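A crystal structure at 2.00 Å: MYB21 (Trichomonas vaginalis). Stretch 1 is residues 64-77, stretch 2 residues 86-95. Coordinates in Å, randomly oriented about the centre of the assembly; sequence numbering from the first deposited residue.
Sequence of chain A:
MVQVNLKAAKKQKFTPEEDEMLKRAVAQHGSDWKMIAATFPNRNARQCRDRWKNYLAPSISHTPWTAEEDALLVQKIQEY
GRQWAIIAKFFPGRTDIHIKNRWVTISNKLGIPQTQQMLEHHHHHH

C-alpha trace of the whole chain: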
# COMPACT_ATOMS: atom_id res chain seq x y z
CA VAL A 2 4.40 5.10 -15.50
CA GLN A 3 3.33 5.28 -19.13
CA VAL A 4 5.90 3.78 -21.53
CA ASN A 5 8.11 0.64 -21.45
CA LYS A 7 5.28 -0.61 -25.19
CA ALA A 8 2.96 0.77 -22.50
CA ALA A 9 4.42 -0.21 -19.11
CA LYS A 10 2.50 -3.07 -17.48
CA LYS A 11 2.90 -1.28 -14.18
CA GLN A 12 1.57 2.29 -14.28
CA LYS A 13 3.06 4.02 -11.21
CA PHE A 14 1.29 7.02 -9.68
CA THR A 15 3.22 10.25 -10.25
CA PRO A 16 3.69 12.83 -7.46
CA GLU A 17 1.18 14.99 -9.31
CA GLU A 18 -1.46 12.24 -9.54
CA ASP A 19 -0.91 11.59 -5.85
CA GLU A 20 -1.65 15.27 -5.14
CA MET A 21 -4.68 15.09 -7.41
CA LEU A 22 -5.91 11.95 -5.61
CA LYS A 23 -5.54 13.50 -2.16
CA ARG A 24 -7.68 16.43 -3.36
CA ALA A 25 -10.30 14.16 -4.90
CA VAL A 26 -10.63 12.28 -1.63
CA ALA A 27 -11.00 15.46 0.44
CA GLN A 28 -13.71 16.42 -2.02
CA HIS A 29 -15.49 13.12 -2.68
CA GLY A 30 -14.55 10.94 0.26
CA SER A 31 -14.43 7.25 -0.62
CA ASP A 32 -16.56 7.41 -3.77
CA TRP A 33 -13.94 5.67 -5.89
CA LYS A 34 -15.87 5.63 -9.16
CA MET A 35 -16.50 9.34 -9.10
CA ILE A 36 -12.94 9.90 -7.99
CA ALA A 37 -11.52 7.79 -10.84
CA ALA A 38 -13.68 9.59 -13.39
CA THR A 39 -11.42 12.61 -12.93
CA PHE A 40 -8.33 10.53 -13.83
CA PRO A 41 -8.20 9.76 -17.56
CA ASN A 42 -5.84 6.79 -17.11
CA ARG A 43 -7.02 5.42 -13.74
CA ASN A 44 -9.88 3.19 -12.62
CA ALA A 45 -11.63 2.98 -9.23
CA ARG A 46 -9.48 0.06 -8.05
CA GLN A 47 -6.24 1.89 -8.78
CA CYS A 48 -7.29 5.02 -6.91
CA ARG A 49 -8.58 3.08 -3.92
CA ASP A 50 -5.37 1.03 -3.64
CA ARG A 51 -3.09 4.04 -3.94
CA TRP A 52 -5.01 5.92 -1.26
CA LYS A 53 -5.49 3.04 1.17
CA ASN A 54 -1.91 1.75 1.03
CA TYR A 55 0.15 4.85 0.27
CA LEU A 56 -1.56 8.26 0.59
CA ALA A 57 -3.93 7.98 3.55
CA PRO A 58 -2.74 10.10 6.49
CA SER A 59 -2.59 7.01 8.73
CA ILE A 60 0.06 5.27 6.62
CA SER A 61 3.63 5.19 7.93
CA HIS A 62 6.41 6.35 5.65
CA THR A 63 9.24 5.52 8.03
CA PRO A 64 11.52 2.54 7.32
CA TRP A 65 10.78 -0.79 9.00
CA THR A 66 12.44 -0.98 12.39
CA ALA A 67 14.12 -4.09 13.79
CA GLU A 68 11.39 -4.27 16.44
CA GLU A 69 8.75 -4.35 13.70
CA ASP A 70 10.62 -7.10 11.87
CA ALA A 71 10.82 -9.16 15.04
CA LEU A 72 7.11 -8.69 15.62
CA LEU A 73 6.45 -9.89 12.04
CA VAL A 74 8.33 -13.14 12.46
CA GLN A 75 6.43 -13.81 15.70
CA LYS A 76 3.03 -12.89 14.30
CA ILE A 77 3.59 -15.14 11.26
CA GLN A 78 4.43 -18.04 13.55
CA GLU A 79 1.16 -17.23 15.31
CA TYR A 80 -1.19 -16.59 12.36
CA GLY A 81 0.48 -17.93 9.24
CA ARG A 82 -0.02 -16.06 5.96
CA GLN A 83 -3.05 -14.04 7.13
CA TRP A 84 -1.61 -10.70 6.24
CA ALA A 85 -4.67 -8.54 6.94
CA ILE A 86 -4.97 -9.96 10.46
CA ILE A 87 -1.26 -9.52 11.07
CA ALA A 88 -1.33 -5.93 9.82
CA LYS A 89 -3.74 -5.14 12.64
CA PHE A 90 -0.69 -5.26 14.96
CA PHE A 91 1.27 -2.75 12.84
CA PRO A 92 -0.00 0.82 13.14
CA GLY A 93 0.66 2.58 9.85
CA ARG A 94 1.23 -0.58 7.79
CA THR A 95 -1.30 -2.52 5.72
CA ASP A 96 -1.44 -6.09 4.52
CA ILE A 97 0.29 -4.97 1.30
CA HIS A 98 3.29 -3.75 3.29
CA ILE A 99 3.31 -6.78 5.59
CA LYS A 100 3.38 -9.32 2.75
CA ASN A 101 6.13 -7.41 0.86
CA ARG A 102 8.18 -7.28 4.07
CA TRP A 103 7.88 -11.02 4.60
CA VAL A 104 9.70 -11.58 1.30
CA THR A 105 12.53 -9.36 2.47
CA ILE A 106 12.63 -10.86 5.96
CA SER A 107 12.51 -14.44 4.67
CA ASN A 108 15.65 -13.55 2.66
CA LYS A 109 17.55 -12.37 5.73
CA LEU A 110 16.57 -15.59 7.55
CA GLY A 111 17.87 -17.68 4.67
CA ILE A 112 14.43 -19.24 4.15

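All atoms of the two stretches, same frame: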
# COMPACT_ATOMS: atom_id res chain seq x y z
N PRO A 64 11.00 3.88 7.60
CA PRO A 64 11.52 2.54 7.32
C PRO A 64 11.10 1.57 8.41
O PRO A 64 10.81 1.99 9.52
CB PRO A 64 13.04 2.74 7.36
CG PRO A 64 13.23 4.18 6.99
CD PRO A 64 12.07 4.90 7.62
N TRP A 65 11.05 0.28 8.06
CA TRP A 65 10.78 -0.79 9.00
C TRP A 65 11.90 -0.87 10.02
O TRP A 65 13.07 -0.88 9.66
CB TRP A 65 10.65 -2.12 8.27
CG TRP A 65 9.28 -2.34 7.71
CD1 TRP A 65 8.72 -1.68 6.66
CD2 TRP A 65 8.30 -3.27 8.18
NE1 TRP A 65 7.45 -2.14 6.44
CE2 TRP A 65 7.16 -3.11 7.36
CE3 TRP A 65 8.27 -4.21 9.21
CZ2 TRP A 65 6.01 -3.87 7.54
CZ3 TRP A 65 7.13 -4.96 9.38
CH2 TRP A 65 6.02 -4.79 8.54
N THR A 66 11.51 -0.92 11.29
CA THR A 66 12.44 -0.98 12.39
C THR A 66 12.71 -2.44 12.73
O THR A 66 11.93 -3.32 12.35
CB THR A 66 11.84 -0.31 13.62
OG1 THR A 66 10.83 -1.17 14.17
CG2 THR A 66 11.21 1.01 13.26
N ALA A 67 13.80 -2.72 13.43
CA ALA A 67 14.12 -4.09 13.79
C ALA A 67 13.09 -4.69 14.75
O ALA A 67 12.85 -5.90 14.77
CB ALA A 67 15.56 -4.19 14.36
N GLU A 68 12.45 -3.83 15.54
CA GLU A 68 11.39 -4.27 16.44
C GLU A 68 10.18 -4.73 15.63
O GLU A 68 9.58 -5.76 15.93
CB GLU A 68 11.00 -3.15 17.42
CG GLU A 68 12.17 -2.57 18.22
CD GLU A 68 13.09 -1.66 17.40
OE1 GLU A 68 12.60 -0.98 16.47
OE2 GLU A 68 14.31 -1.62 17.67
N GLU A 69 9.84 -3.97 14.59
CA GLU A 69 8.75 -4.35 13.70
C GLU A 69 9.04 -5.67 13.01
O GLU A 69 8.17 -6.53 12.90
CB GLU A 69 8.50 -3.27 12.65
CG GLU A 69 7.66 -2.11 13.13
CD GLU A 69 7.43 -1.09 12.03
OE1 GLU A 69 8.44 -0.56 11.51
OE2 GLU A 69 6.26 -0.81 11.68
N ASP A 70 10.26 -5.84 12.52
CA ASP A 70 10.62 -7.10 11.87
C ASP A 70 10.40 -8.27 12.80
O ASP A 70 9.82 -9.29 12.41
CB ASP A 70 12.08 -7.08 11.42
CG ASP A 70 12.25 -6.42 10.08
OD1 ASP A 70 13.42 -6.17 9.67
OD2 ASP A 70 11.21 -6.14 9.43
N ALA A 71 10.88 -8.10 14.03
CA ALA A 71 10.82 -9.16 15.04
C ALA A 71 9.37 -9.49 15.32
O ALA A 71 8.98 -10.66 15.38
CB ALA A 71 11.54 -8.72 16.31
N LEU A 72 8.55 -8.47 15.48
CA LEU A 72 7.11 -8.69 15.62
C LEU A 72 6.56 -9.52 14.44
O LEU A 72 5.78 -10.46 14.64
CB LEU A 72 6.37 -7.36 15.76
CG LEU A 72 4.87 -7.46 16.01
CD1 LEU A 72 4.54 -8.27 17.29
CD2 LEU A 72 4.26 -6.07 16.09
N LEU A 73 6.97 -9.19 13.22
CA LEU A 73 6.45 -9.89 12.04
C LEU A 73 6.77 -11.37 12.05
O LEU A 73 5.94 -12.20 11.69
CB LEU A 73 6.97 -9.28 10.74
CG LEU A 73 6.32 -9.84 9.48
CD1 LEU A 73 4.80 -9.85 9.64
CD2 LEU A 73 6.71 -9.02 8.26
N VAL A 74 7.98 -11.73 12.44
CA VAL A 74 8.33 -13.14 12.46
C VAL A 74 7.49 -13.86 13.51
O VAL A 74 7.02 -14.97 13.28
CB VAL A 74 9.83 -13.35 12.74
CG1 VAL A 74 10.68 -12.67 11.65
CG2 VAL A 74 10.19 -12.79 14.07
N GLN A 75 7.26 -13.22 14.65
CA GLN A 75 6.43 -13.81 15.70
C GLN A 75 4.97 -13.93 15.26
O GLN A 75 4.36 -14.99 15.40
CB GLN A 75 6.51 -13.00 16.99
CG GLN A 75 5.37 -13.25 17.97
CD GLN A 75 5.56 -12.51 19.30
OE1 GLN A 75 4.60 -12.01 19.89
NE2 GLN A 75 6.80 -12.44 19.77
N LYS A 76 4.42 -12.85 14.72
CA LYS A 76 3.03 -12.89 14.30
C LYS A 76 2.77 -13.90 13.18
O LYS A 76 1.67 -14.44 13.07
CB LYS A 76 2.52 -11.50 13.93
CG LYS A 76 2.32 -10.60 15.13
CD LYS A 76 1.50 -11.31 16.21
CE LYS A 76 1.06 -10.35 17.31
NZ LYS A 76 0.73 -11.07 18.58
N ILE A 77 3.76 -14.16 12.34
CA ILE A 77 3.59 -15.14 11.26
C ILE A 77 3.68 -16.57 11.79
O ILE A 77 3.10 -17.49 11.21
CB ILE A 77 4.62 -14.94 10.13
CG1 ILE A 77 4.42 -13.58 9.46
CG2 ILE A 77 4.46 -16.03 9.10
CD1 ILE A 77 5.50 -13.26 8.43
N ILE A 86 -4.94 -9.80 9.01
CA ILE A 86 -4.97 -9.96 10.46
C ILE A 86 -3.68 -9.44 11.07
O ILE A 86 -3.71 -8.63 12.00
CB ILE A 86 -5.14 -11.43 10.84
CG1 ILE A 86 -6.59 -11.85 10.59
CG2 ILE A 86 -4.76 -11.65 12.30
CD1 ILE A 86 -6.93 -13.24 11.11
N ILE A 87 -2.56 -9.89 10.54
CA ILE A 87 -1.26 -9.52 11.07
C ILE A 87 -1.05 -8.02 11.04
O ILE A 87 -0.44 -7.47 11.96
CB ILE A 87 -0.13 -10.23 10.31
CG1 ILE A 87 -0.18 -11.73 10.61
CG2 ILE A 87 1.20 -9.69 10.72
CD1 ILE A 87 0.74 -12.54 9.78
N ALA A 88 -1.54 -7.36 9.99
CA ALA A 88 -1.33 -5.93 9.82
C ALA A 88 -2.06 -5.13 10.89
O ALA A 88 -1.75 -3.95 11.14
CB ALA A 88 -1.77 -5.49 8.44
N LYS A 89 -3.05 -5.76 11.52
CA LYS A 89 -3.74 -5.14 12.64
C LYS A 89 -2.73 -4.70 13.71
O LYS A 89 -2.86 -3.64 14.32
CB LYS A 89 -4.75 -6.12 13.25
CG LYS A 89 -5.98 -6.41 12.41
CD LYS A 89 -6.88 -5.20 12.33
CE LYS A 89 -8.30 -5.60 11.91
NZ LYS A 89 -9.25 -4.45 12.08
N PHE A 90 -1.71 -5.54 13.93
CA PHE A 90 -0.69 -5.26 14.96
C PHE A 90 0.38 -4.25 14.54
O PHE A 90 1.31 -3.99 15.31
CB PHE A 90 -0.05 -6.56 15.44
CG PHE A 90 -1.03 -7.57 15.93
CD1 PHE A 90 -1.47 -8.60 15.11
CD2 PHE A 90 -1.55 -7.49 17.22
CE1 PHE A 90 -2.39 -9.52 15.56
CE2 PHE A 90 -2.47 -8.41 17.68
CZ PHE A 90 -2.89 -9.43 16.85
N PHE A 91 0.26 -3.69 13.34
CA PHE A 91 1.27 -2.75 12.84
C PHE A 91 0.65 -1.42 12.45
O PHE A 91 0.25 -1.21 11.31
CB PHE A 91 2.03 -3.36 11.65
CG PHE A 91 2.81 -4.60 11.99
CD1 PHE A 91 4.16 -4.53 12.26
CD2 PHE A 91 2.18 -5.83 12.04
CE1 PHE A 91 4.88 -5.67 12.57
CE2 PHE A 91 2.90 -6.98 12.35
CZ PHE A 91 4.25 -6.90 12.62
N PRO A 92 0.54 -0.51 13.42
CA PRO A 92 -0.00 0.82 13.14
C PRO A 92 0.76 1.50 12.01
O PRO A 92 1.96 1.71 12.11
CB PRO A 92 0.22 1.57 14.46
CG PRO A 92 1.18 0.75 15.24
CD PRO A 92 0.93 -0.66 14.83
N GLY A 93 0.05 1.84 10.94
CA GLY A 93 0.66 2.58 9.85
C GLY A 93 1.10 1.69 8.70
O GLY A 93 1.62 2.19 7.71
N ARG A 94 0.88 0.38 8.84
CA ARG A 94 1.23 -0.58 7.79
C ARG A 94 -0.01 -1.36 7.42
O ARG A 94 -0.84 -1.64 8.28
CB ARG A 94 2.29 -1.57 8.29
CG ARG A 94 3.12 -1.05 9.46
CD ARG A 94 4.59 -0.97 9.13
NE ARG A 94 4.90 0.09 8.16
CZ ARG A 94 6.04 0.78 8.14
NH1 ARG A 94 7.00 0.55 9.03
NH2 ARG A 94 6.23 1.71 7.22
N THR A 95 -0.14 -1.75 6.16
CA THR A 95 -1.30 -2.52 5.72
C THR A 95 -0.84 -3.88 5.29
O THR A 95 0.35 -4.14 5.24
CB THR A 95 -1.99 -1.86 4.52
OG1 THR A 95 -1.17 -2.03 3.35
CG2 THR A 95 -2.18 -0.37 4.78
O HOH W 1 3.97 -0.62 13.19

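Stretch 1 enters as a loop and becomes a helix at Ala67. Stretch 2 leaves a helix, then passes through two turns. The two stretches run in opposite senses, as the CA pairs show: Trp65 lies nearest Arg94, Glu69 nearest Phe91, and Lys76 nearest Ile87. The contact buries 579 Å² in all.

Thr66 caps the start of the first helix. Its OG1 accepts from Glu69 N at 3.0 Å, a backbone amide that no preceding helical turn can satisfy. Glu69 returns the bond, as Thr66 N donates to Glu69 OE1 at 3.1 Å. A weak bond also joins Thr66 OG1 to Glu68 OE1 at 2.9 Å. Farther along, main-chain amides from Asp70 to Ile77 donate to carbonyls four residues back.

The Glu69 carboxylate also serves stretch 2. Arg94 NH1 donates to Glu69 OE2 at 3.1 Å, forming a salt bridge. A second bond, from Arg94 NH1 to Glu69 OE1 at 3.1 Å, is weak because its angle is only 124°. Water 1 donates to Glu69 OE2 at 2.7 Å and to Pro92 O at 3.3 Å, so it bridges the two stretches. Both carboxylate oxygens therefore have partners. Arg94 NH2 is bonded to a residue just outside the stretches.

The Arg94 guanidinium lies flat on Trp65, with centres 4.0 Å apart and planes at 3°. The positive charge thus faces the indole pi cloud, while Glu69 OE2 approaches the guanidinium at its edge. One group can stack and hydrogen-bond at once.

Phe91 is buried and points toward the helix. Leu72 CD2 sits over one face of its ring, 3.9 Å from the centroid of the Phe91 ring. Glu69 O and Leu73 N lie at the ring edge; these two atoms are already bonded to each other within the helix, at 2.9 Å. Trp65 meets Phe91 obliquely, with Trp65 CZ3 4.0 Å from Phe91 CE1.

At the other end, Ile87 packs against Leu73 and Ile77. Leu73 CD1 is 3.8 Å from Ile87 CG2, and Ile77 CG1 is 3.8 Å from Ile87 CD1. Lys76 reaches across Phe90: its CE is 3.7 Å from Phe90 CG, and its NZ makes a cation-pi contact over the ring face. That NZ also bonds to a residue just outside the stretches.

Turns shape stretch 2. Phe91 N donates to Ala88 O at 3.0 Å in a type I turn, and Arg94 N to Phe91 O at 3.0 Å in a type II turn. Gly93 has phi 98°, where a CB would jam against the preceding carbonyl.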